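Local coordinates for single-strand DNA-binding protein (Agrobacterium tumefaciens, PDB 3BTP) that binds single-stranded but not double-stranded DNA whatever its sequence, and mediates nuclear uptake of single-stranded copies of the transferred T-DNA, at residues A[348-353]-A[395-400]; A[363-368]-A[461-466]; A[403-408]-A[492-497]; A[452-457]-A[479-484]. All blocks are in the same frame, centred on the assembly; numbering follows the deposited sequence.

Contact 1 (A[348-353]-A[395-400])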
# COMPACT_ATOMS: atom_id res chain seq x y z
N ALA A 348 -1.26 14.87 6.69
CA ALA A 348 -1.56 15.80 7.77
C ALA A 348 -0.52 15.85 8.89
O ALA A 348 -0.22 16.92 9.46
CB ALA A 348 -2.95 15.50 8.32
N ALA A 349 0.05 14.68 9.19
CA ALA A 349 1.07 14.53 10.18
C ALA A 349 1.95 13.36 9.71
O ALA A 349 1.43 12.44 9.10
CB ALA A 349 0.44 14.24 11.53
N THR A 350 3.22 13.37 10.09
CA THR A 350 4.21 12.43 9.66
C THR A 350 5.08 12.05 10.91
O THR A 350 5.23 12.88 11.83
CB THR A 350 4.97 13.17 8.48
OG1 THR A 350 4.58 12.65 7.15
CG2 THR A 350 6.37 13.33 8.66
N VAL A 351 5.65 10.82 10.95
CA VAL A 351 6.62 10.47 11.99
C VAL A 351 7.90 9.97 11.33
O VAL A 351 7.82 9.16 10.38
CB VAL A 351 6.05 9.43 13.04
CG1 VAL A 351 5.75 8.03 12.41
CG2 VAL A 351 7.02 9.27 14.20
N ASN A 352 9.06 10.46 11.84
CA ASN A 352 10.32 10.01 11.41
C ASN A 352 10.72 8.65 12.04
O ASN A 352 10.87 8.55 13.25
CB ASN A 352 11.42 11.06 11.74
CG ASN A 352 12.73 10.80 10.97
OD1 ASN A 352 12.80 9.97 10.06
ND2 ASN A 352 13.74 11.52 11.31
N MET A 353 10.85 7.64 11.19
CA MET A 353 11.07 6.26 11.56
C MET A 353 12.49 5.89 11.17
O MET A 353 12.96 4.82 11.50
CB MET A 353 10.08 5.33 10.85
CG MET A 353 8.65 5.57 11.28
SD MET A 353 7.21 4.47 11.03
CE MET A 353 7.84 2.84 11.53
N ARG A 395 9.78 13.40 16.87
CA ARG A 395 9.93 12.86 15.54
C ARG A 395 8.68 13.20 14.66
O ARG A 395 8.59 12.83 13.52
CB ARG A 395 10.17 11.35 15.71
CG ARG A 395 11.58 11.02 16.11
CD ARG A 395 11.77 9.52 16.31
NE ARG A 395 13.22 9.24 16.42
CZ ARG A 395 14.04 8.79 15.46
NH1 ARG A 395 13.59 8.52 14.22
NH2 ARG A 395 15.32 8.57 15.76
N VAL A 396 7.75 13.95 15.21
CA VAL A 396 6.47 14.25 14.55
C VAL A 396 6.51 15.64 13.94
O VAL A 396 7.05 16.56 14.57
CB VAL A 396 5.29 14.13 15.57
CG1 VAL A 396 4.00 14.70 15.01
CG2 VAL A 396 5.11 12.64 16.00
N GLN A 397 5.95 15.74 12.71
CA GLN A 397 5.81 16.96 11.86
C GLN A 397 4.35 17.04 11.56
O GLN A 397 3.77 16.02 11.33
CB GLN A 397 6.45 16.80 10.47
CG GLN A 397 7.91 17.07 10.48
CD GLN A 397 8.55 17.05 9.07
OE1 GLN A 397 8.39 16.11 8.25
NE2 GLN A 397 9.23 18.10 8.78
N VAL A 398 3.78 18.24 11.55
CA VAL A 398 2.36 18.44 11.28
C VAL A 398 2.24 19.53 10.19
O VAL A 398 3.05 20.47 10.13
CB VAL A 398 1.55 18.80 12.60
CG1 VAL A 398 1.47 17.54 13.54
CG2 VAL A 398 2.25 19.93 13.32
N LEU A 399 1.26 19.33 9.30
CA LEU A 399 1.01 20.24 8.18
C LEU A 399 0.28 21.59 8.60
O LEU A 399 -0.73 21.54 9.25
CB LEU A 399 0.19 19.54 7.13
CG LEU A 399 0.28 20.14 5.74
CD1 LEU A 399 1.74 20.16 5.18
CD2 LEU A 399 -0.77 19.40 4.83
N ALA A 400 0.85 22.75 8.22
CA ALA A 400 0.20 24.06 8.33
C ALA A 400 -1.16 24.09 7.65
O ALA A 400 -1.44 23.31 6.75
CB ALA A 400 1.09 25.13 7.68

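Contact 2 (A[363-368]-A[461-466])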
# COMPACT_ATOMS: atom_id res chain seq x y z
N MET A 363 24.03 8.01 12.29
CA MET A 363 22.55 8.10 12.12
C MET A 363 22.12 7.90 10.70
O MET A 363 22.62 8.58 9.79
CB MET A 363 21.95 9.43 12.62
CG MET A 363 22.09 9.70 14.12
SD MET A 363 21.01 8.72 15.19
CE MET A 363 19.92 10.00 15.88
N THR A 364 21.19 6.97 10.52
CA THR A 364 20.56 6.61 9.25
C THR A 364 19.73 7.76 8.58
O THR A 364 19.50 8.80 9.20
CB THR A 364 19.73 5.32 9.47
OG1 THR A 364 19.52 4.67 8.23
CG2 THR A 364 18.39 5.55 10.12
N ARG A 365 19.32 7.60 7.32
CA ARG A 365 18.50 8.62 6.65
C ARG A 365 17.10 8.83 7.25
O ARG A 365 16.50 7.92 7.82
CB ARG A 365 18.41 8.34 5.16
CG ARG A 365 19.69 8.74 4.43
CD ARG A 365 19.68 8.45 2.94
NE ARG A 365 20.97 8.90 2.39
CZ ARG A 365 21.59 8.35 1.35
NH1 ARG A 365 21.05 7.32 0.69
NH2 ARG A 365 22.77 8.84 0.95
N ASP A 366 16.58 10.04 7.14
CA ASP A 366 15.22 10.35 7.54
C ASP A 366 14.20 9.63 6.68
O ASP A 366 14.44 9.41 5.49
CB ASP A 366 14.97 11.85 7.60
CG ASP A 366 15.74 12.52 8.70
OD1 ASP A 366 16.15 11.81 9.64
OD2 ASP A 366 16.00 13.74 8.65
N ARG A 367 13.08 9.21 7.30
CA ARG A 367 12.02 8.54 6.56
C ARG A 367 10.77 8.81 7.34
O ARG A 367 10.60 8.24 8.41
CB ARG A 367 12.28 7.02 6.40
CG ARG A 367 11.14 6.34 5.64
CD ARG A 367 11.50 5.03 5.00
NE ARG A 367 10.37 4.54 4.16
CZ ARG A 367 10.26 3.31 3.61
NH1 ARG A 367 11.24 2.42 3.74
NH2 ARG A 367 9.22 3.01 2.83
N HIS A 368 9.91 9.68 6.81
CA HIS A 368 8.75 10.19 7.54
C HIS A 368 7.48 9.48 7.06
O HIS A 368 7.14 9.53 5.89
CB HIS A 368 8.66 11.70 7.17
CG HIS A 368 9.81 12.51 7.69
ND1 HIS A 368 10.91 12.83 6.93
CD2 HIS A 368 10.02 13.05 8.91
CE1 HIS A 368 11.75 13.54 7.65
NE2 HIS A 368 11.22 13.71 8.85
N LEU A 461 7.49 10.53 3.22
CA LEU A 461 8.42 11.46 2.63
C LEU A 461 9.77 10.83 2.74
O LEU A 461 10.14 10.34 3.78
CB LEU A 461 8.40 12.80 3.37
CG LEU A 461 7.11 13.70 3.47
CD1 LEU A 461 6.10 13.58 2.36
CD2 LEU A 461 6.40 13.51 4.66
N ARG A 462 10.53 10.90 1.64
CA ARG A 462 11.86 10.32 1.51
C ARG A 462 12.91 11.38 1.14
O ARG A 462 12.63 12.40 0.52
CB ARG A 462 11.80 9.21 0.46
CG ARG A 462 10.75 8.13 0.69
CD ARG A 462 10.94 7.23 1.94
NE ARG A 462 12.32 6.66 2.12
CZ ARG A 462 12.71 5.50 1.56
NH1 ARG A 462 11.91 4.81 0.82
NH2 ARG A 462 13.93 5.03 1.73
N GLU A 463 14.13 11.14 1.59
CA GLU A 463 15.30 11.85 1.15
C GLU A 463 15.57 11.58 -0.32
O GLU A 463 15.26 10.52 -0.85
CB GLU A 463 16.50 11.42 2.02
CG GLU A 463 16.41 11.88 3.45
CD GLU A 463 17.78 11.93 4.16
OE1 GLU A 463 18.79 12.17 3.41
OE2 GLU A 463 17.83 11.77 5.46
N VAL A 464 16.15 12.56 -0.99
CA VAL A 464 16.36 12.42 -2.44
C VAL A 464 17.21 11.16 -2.83
O VAL A 464 16.81 10.42 -3.76
CB VAL A 464 16.99 13.70 -3.04
CG1 VAL A 464 17.33 13.48 -4.49
CG2 VAL A 464 16.10 14.92 -2.82
N PRO A 465 18.40 10.95 -2.19
CA PRO A 465 19.18 9.72 -2.52
C PRO A 465 18.51 8.36 -2.25
O PRO A 465 19.08 7.36 -2.64
CB PRO A 465 20.44 9.83 -1.66
CG PRO A 465 20.16 10.92 -0.66
CD PRO A 465 19.14 11.84 -1.27
N ASP A 466 17.34 8.34 -1.61
CA ASP A 466 16.59 7.13 -1.39
C ASP A 466 15.62 6.84 -2.53
O ASP A 466 15.01 5.76 -2.56
CB ASP A 466 15.83 7.20 -0.08
CG ASP A 466 16.61 6.61 1.06
OD1 ASP A 466 17.50 5.78 0.74
OD2 ASP A 466 16.34 6.93 2.25
O HOH W 1 14.29 8.32 3.14

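Contact 3 (A[403-408]-A[492-497])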
# COMPACT_ATOMS: atom_id res chain seq x y z
N GLY A 403 -1.25 24.09 3.79
CA GLY A 403 -0.92 22.86 3.06
C GLY A 403 0.49 22.79 2.56
O GLY A 403 0.84 21.87 1.82
N ASN A 404 1.30 23.77 2.91
CA ASN A 404 2.62 23.92 2.22
C ASN A 404 3.84 23.72 3.07
O ASN A 404 4.94 23.66 2.56
CB ASN A 404 2.74 25.31 1.58
CG ASN A 404 1.82 25.48 0.42
OD1 ASN A 404 1.23 26.55 0.30
ND2 ASN A 404 1.62 24.43 -0.40
N ARG A 405 3.64 23.67 4.36
CA ARG A 405 4.71 23.65 5.28
C ARG A 405 4.50 22.61 6.39
O ARG A 405 3.46 22.58 6.98
CB ARG A 405 4.77 25.04 5.95
CG ARG A 405 5.92 25.11 6.99
CD ARG A 405 6.14 26.61 7.39
NE ARG A 405 6.86 27.36 6.35
CZ ARG A 405 7.17 28.66 6.47
NH1 ARG A 405 6.83 29.29 7.56
NH2 ARG A 405 7.83 29.30 5.54
N TYR A 406 5.55 21.90 6.74
CA TYR A 406 5.66 21.12 8.00
C TYR A 406 6.42 21.80 9.12
O TYR A 406 7.45 22.46 8.90
CB TYR A 406 6.29 19.73 7.78
CG TYR A 406 5.38 18.75 7.05
CD1 TYR A 406 5.63 18.43 5.72
CD2 TYR A 406 4.34 18.06 7.74
CE1 TYR A 406 4.84 17.45 5.02
CE2 TYR A 406 3.50 17.08 7.09
CZ TYR A 406 3.77 16.82 5.70
OH TYR A 406 3.02 15.93 4.99
N MET A 407 5.91 21.59 10.32
CA MET A 407 6.52 22.13 11.53
C MET A 407 6.28 21.17 12.68
O MET A 407 5.43 20.28 12.61
CB MET A 407 5.96 23.55 11.83
CG MET A 407 4.49 23.64 12.20
SD MET A 407 3.69 25.25 12.17
CE MET A 407 3.36 25.40 10.41
N SER A 408 7.02 21.33 13.76
CA SER A 408 6.67 20.65 15.01
C SER A 408 5.25 20.93 15.49
O SER A 408 4.63 21.95 15.20
CB SER A 408 7.69 20.98 16.15
OG SER A 408 7.41 22.29 16.62
N THR A 492 15.50 26.47 10.48
CA THR A 492 14.40 26.73 11.39
C THR A 492 13.76 25.38 11.85
O THR A 492 13.01 25.29 12.82
CB THR A 492 13.31 27.70 10.73
OG1 THR A 492 12.63 27.09 9.64
CG2 THR A 492 13.95 29.02 10.16
N GLY A 493 14.05 24.30 11.13
CA GLY A 493 13.35 23.07 11.45
C GLY A 493 12.14 22.85 10.56
O GLY A 493 11.65 21.72 10.48
N THR A 494 11.63 23.91 9.89
CA THR A 494 10.48 23.66 9.05
C THR A 494 10.89 23.16 7.66
O THR A 494 12.05 23.28 7.27
CB THR A 494 9.50 24.88 9.02
OG1 THR A 494 10.11 25.97 8.33
CG2 THR A 494 9.10 25.34 10.46
N TYR A 495 9.93 22.59 6.95
CA TYR A 495 10.06 22.26 5.59
C TYR A 495 8.92 22.96 4.85
O TYR A 495 7.76 22.83 5.25
CB TYR A 495 9.84 20.75 5.33
CG TYR A 495 11.02 19.91 5.71
CD1 TYR A 495 12.09 19.76 4.83
CD2 TYR A 495 11.08 19.29 6.99
CE1 TYR A 495 13.21 18.99 5.18
CE2 TYR A 495 12.16 18.53 7.35
CZ TYR A 495 13.23 18.42 6.46
OH TYR A 495 14.31 17.65 6.82
N THR A 496 9.22 23.51 3.68
CA THR A 496 8.24 24.28 2.94
C THR A 496 8.33 23.79 1.50
O THR A 496 9.41 23.49 1.03
CB THR A 496 8.47 25.81 3.07
OG1 THR A 496 8.23 26.19 4.42
CG2 THR A 496 7.45 26.63 2.25
N ASN A 497 7.17 23.66 0.84
CA ASN A 497 7.02 23.18 -0.59
C ASN A 497 7.87 24.06 -1.53
O ASN A 497 7.90 25.28 -1.34
CB ASN A 497 5.52 23.39 -0.84
CG ASN A 497 4.98 22.91 -2.19
OD1 ASN A 497 5.68 22.51 -3.15
ND2 ASN A 497 3.64 23.01 -2.27

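Contact 4 (A[452-457]-A[479-484])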
# COMPACT_ATOMS: atom_id res chain seq x y z
N ALA A 452 18.07 18.10 3.89
CA ALA A 452 17.81 19.40 3.26
C ALA A 452 16.56 19.43 2.35
O ALA A 452 15.94 20.43 2.16
CB ALA A 452 19.05 19.86 2.48
N VAL A 453 16.19 18.27 1.83
CA VAL A 453 15.05 18.12 0.94
C VAL A 453 14.40 16.84 1.39
O VAL A 453 15.08 15.88 1.74
CB VAL A 453 15.49 17.94 -0.50
CG1 VAL A 453 14.27 17.70 -1.43
CG2 VAL A 453 16.38 19.08 -0.96
N ILE A 454 13.07 16.86 1.47
CA ILE A 454 12.31 15.65 1.51
C ILE A 454 11.28 15.54 0.38
O ILE A 454 10.76 16.52 -0.08
CB ILE A 454 11.76 15.35 2.96
CG1 ILE A 454 10.77 16.38 3.44
CG2 ILE A 454 12.94 15.23 3.97
CD1 ILE A 454 10.26 16.02 4.77
N VAL A 455 10.98 14.34 -0.06
CA VAL A 455 10.13 14.16 -1.19
C VAL A 455 8.95 13.25 -0.86
O VAL A 455 9.19 12.16 -0.42
CB VAL A 455 10.95 13.58 -2.46
CG1 VAL A 455 9.99 13.42 -3.66
CG2 VAL A 455 12.16 14.52 -2.83
N ALA A 456 7.72 13.67 -1.17
CA ALA A 456 6.53 12.90 -0.92
C ALA A 456 6.35 11.78 -1.97
O ALA A 456 6.48 11.99 -3.14
CB ALA A 456 5.28 13.82 -0.87
N ASP A 457 6.05 10.58 -1.52
CA ASP A 457 6.06 9.43 -2.40
C ASP A 457 5.21 8.40 -1.70
O ASP A 457 5.73 7.64 -0.88
CB ASP A 457 7.49 8.92 -2.49
CG ASP A 457 7.63 7.64 -3.32
OD1 ASP A 457 6.92 7.48 -4.38
OD2 ASP A 457 8.49 6.81 -2.88
N ASP A 479 5.80 17.91 -4.97
CA ASP A 479 6.07 16.76 -4.14
C ASP A 479 7.34 16.99 -3.27
O ASP A 479 7.64 16.19 -2.35
CB ASP A 479 6.25 15.57 -5.07
CG ASP A 479 4.94 14.76 -5.28
OD1 ASP A 479 3.82 15.29 -5.02
OD2 ASP A 479 5.05 13.56 -5.68
N VAL A 480 8.02 18.13 -3.53
CA VAL A 480 9.32 18.49 -3.02
C VAL A 480 9.26 19.57 -1.94
O VAL A 480 8.66 20.57 -2.12
CB VAL A 480 10.22 18.90 -4.19
CG1 VAL A 480 11.61 19.33 -3.71
CG2 VAL A 480 10.34 17.73 -5.20
N LEU A 481 9.87 19.30 -0.79
CA LEU A 481 9.88 20.16 0.39
C LEU A 481 11.33 20.42 0.77
O LEU A 481 12.17 19.53 0.76
CB LEU A 481 9.18 19.47 1.59
CG LEU A 481 7.66 19.16 1.47
CD1 LEU A 481 7.36 17.78 1.96
CD2 LEU A 481 6.90 20.14 2.29
N ILE A 482 11.57 21.66 1.18
CA ILE A 482 12.87 22.23 1.37
C ILE A 482 13.02 22.56 2.85
O ILE A 482 12.09 23.14 3.46
CB ILE A 482 13.06 23.49 0.49
CG1 ILE A 482 12.57 23.23 -0.96
CG2 ILE A 482 14.57 23.96 0.51
CD1 ILE A 482 13.48 22.23 -1.74
N ALA A 483 14.15 22.15 3.43
CA ALA A 483 14.45 22.55 4.82
C ALA A 483 14.76 24.02 4.85
O ALA A 483 15.79 24.43 4.34
CB ALA A 483 15.65 21.75 5.42
N ASP A 484 13.88 24.78 5.48
CA ASP A 484 14.00 26.21 5.54
C ASP A 484 15.15 26.71 6.42
O ASP A 484 15.64 26.01 7.31
CB ASP A 484 12.66 26.84 6.02
CG ASP A 484 11.48 26.41 5.16
OD1 ASP A 484 11.61 26.32 3.91
OD2 ASP A 484 10.42 26.11 5.73

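Contact 1 (A[348-353]-A[395-400])
Arg-395 runs its side chain past the main-chain carbonyl of Asn-352 and turns its guanidinium onto it. Its CB starts beside a valine of the other strand, 4.1 Å from Val-351 CG2. From CG to NE the chain is extended and skirts the carbonyl oxygen: CG already faces Asn-352 O, and CD comes nearer, 3.3 Å from Asn-352 O. NE and CZ stand a little further off, and the guanidinium then turns one corner back, so that NH1 donates a 2.9 Å hydrogen bond to Asn-352 O. That oxygen lies near the guanidinium plane, yet NH1 stands well above the carbonyl plane, 61° out of it. Backbone carbonyls of Gly-354 and Arg-355 take further N-H groups of Arg-395, which fixes the rotation of the group. The Asn-352 amide, tilted 39° from the guanidinium, is engaged by Arg-367 N and Asp-366 instead. Strands 349-352 and 396-399 run antiparallel here and are the first and last in the order of an eight-stranded barrel, whose ring this pairing closes. Thr-350 and Gln-397 form its hydrogen-bonded pair. Their side chains lie side by side on the face shared with His-368 and Tyr-406; Gln-397 OE1, 3.5 Å from Thr-350 CG2, is buried there without a polar partner in the model. On the other face Ala-349 CB meets Val-398 CG1 at 4.0 Å, against helix 417-427, while Val-351 and Val-396 meet helix 382-388.

Contact 2 (A[363-368]-A[461-466])
Two arginines of like charge, Arg-367 and Arg-462, lie flat on one another. Their guanidinium centres are 3.9 Å apart and the planes differ by 12°, with Arg-462 NH1 over the middle of the Arg-367 group. Arg-367 arrives extended, whereas Arg-462 is bent at its second and third torsions, which folds it back against its partner. Repulsion is presumably eased by acids: Arg-462 makes a salt bridge to Asp-466 OD2, 3.1 Å from Arg-462 NH2, whose hydrogen bond is weak, and Arg-367 NH2 pairs with an acidic side chain on the chain of another protein. A single water ties the edge of this stack to both segments, accepting from Arg-462 NE and Glu-463 N while donating to Asp-366 O and Asp-466 OD2. Alongside, antiparallel barrel strands 367-370 and 460-462 meet at the hydrogen-bonded pair His-368 and Leu-461, where Leu-461 N lies 2.9 Å from His-368 O. Away from that pair, side chains carry more of the contact. Glu-463 OE2 accepts Asp-366 N at 2.7 Å on its anti side, which ties the main chain at Asp-366 to the 461-466 segment. Arg-365 lays a guanidinium face on Pro-465, whose CB is 3.5 Å from Arg-365 NH1 and sits toward the rim of the group. At the edge of that guanidinium, Asp-466 OD1 makes a long salt bridge with Arg-365 NH1, 3.9 Å away.

Contact 3 (A[403-408]-A[492-497])
Arg-405 gives its NE hydrogen to the hydroxyl of Thr-496, with NE and OG1 only 2.6 Å apart. A bend at the third torsion (chi3 -76°) swings NE out of the otherwise extended chain and toward that oxygen, which lies near the guanidinium plane; Arg-405 NH2 adds a weak second bond to it. Thr-496 OG1 is also hydrogen-bonded to Asp-484 of the adjoining strand, as is Thr-494 OG1, so the carboxylate gathers both threonines and makes a long, weak ion pair with Arg-405 NE. Thr-494 OG1 sits over one face of the guanidinium, 4.0 Å above its plane and toward the rim. The main chains join as antiparallel strands. Tyr-406 and Tyr-495 form a hydrogen-bonded pair, Tyr-406 N being 2.8 Å from Tyr-495 O, and further along Asn-497 N reaches Asn-404 O at 2.8 Å. Packing is thinner. Thr-494 rests its CG2 on Met-407 CB at 3.9 Å. The tyrosines approach through CB alone, Tyr-406 CB lying 4.4 Å from Tyr-495 CB, before their rings diverge. Those rings lie on the barrel face that also carries Gln-397 and Leu-481, and their hydroxyls end on the carbonyls of Pro-347 and Ala-451. Both strands run straight into helices: Ser-408 is the N-cap before helix 409-415 and Asn-497 the N-cap before helix 498-503, and in the barrel the pair is flanked by strands 396-399 and 480-485.

Contact 4 (A[452-457]-A[479-484])
Val-480 sits across from Val-455, its non-hydrogen-bonded partner, and leans diagonally against Val-453, which stands two residues away on the same face. Its CG1 meets Val-453 CG1 at 3.9 Å, and its CG2 comes more loosely to Val-455 CG2 at 4.4 Å. Val-453 CG1, anti to the backbone N (chi1 177°), leans across the strand gap until it is 3.5 Å from Leu-481 O. The other branch of that valine, CG2, faces Ile-482 CD1 at 4.4 Å. Strands 453-456 and 480-485 are antiparallel neighbours in the closed barrel but not in sequence: strand 460-462 comes between them along the chain and pairs with the far edge of 453-456. Helices 498-503 and 510-515 pack over the face carrying Val-453 and Ile-482. On the reverse face Ile-454 and Leu-481 form a hydrogen-bonded pair, and Ile-454 points CG1 into the notch between CB and the CD1 methyl of Leu-481, 3.9 Å from Leu-481 CB and 4.0 Å from Leu-481 CD1. Small residues fit the ends: Ala-483 sets its CB 3.5 Å from Ala-452 O, and Ala-456 places its own CB against the carbonyl of Asp-479. There the backbones meet closely too, Ala-456 N bonding to Asp-479 O in a nearly straight line at 2.8 Å.

In the fold
Followed from the N terminus, the chain lays down strand 349-352 first, and contact 1 closes its loop when strand 396-399 returns to it. Contact 2 opens within that loop and closes much later, at 461-466, so it crosses contact 1. Strand 405-407 then opens contact 3, in series with contact 1 and also crossing contact 2. Contact 4 runs from 452-457 to 479-484, nested inside contact 3 and crossing contact 2. Strand neighbours join the four: 349-352 to 367-370, 396-399 to 405-407, 453-456 to 460-462, and 480-485 to 494-497. Alternating these links with the contacts completes the eight-stranded ring.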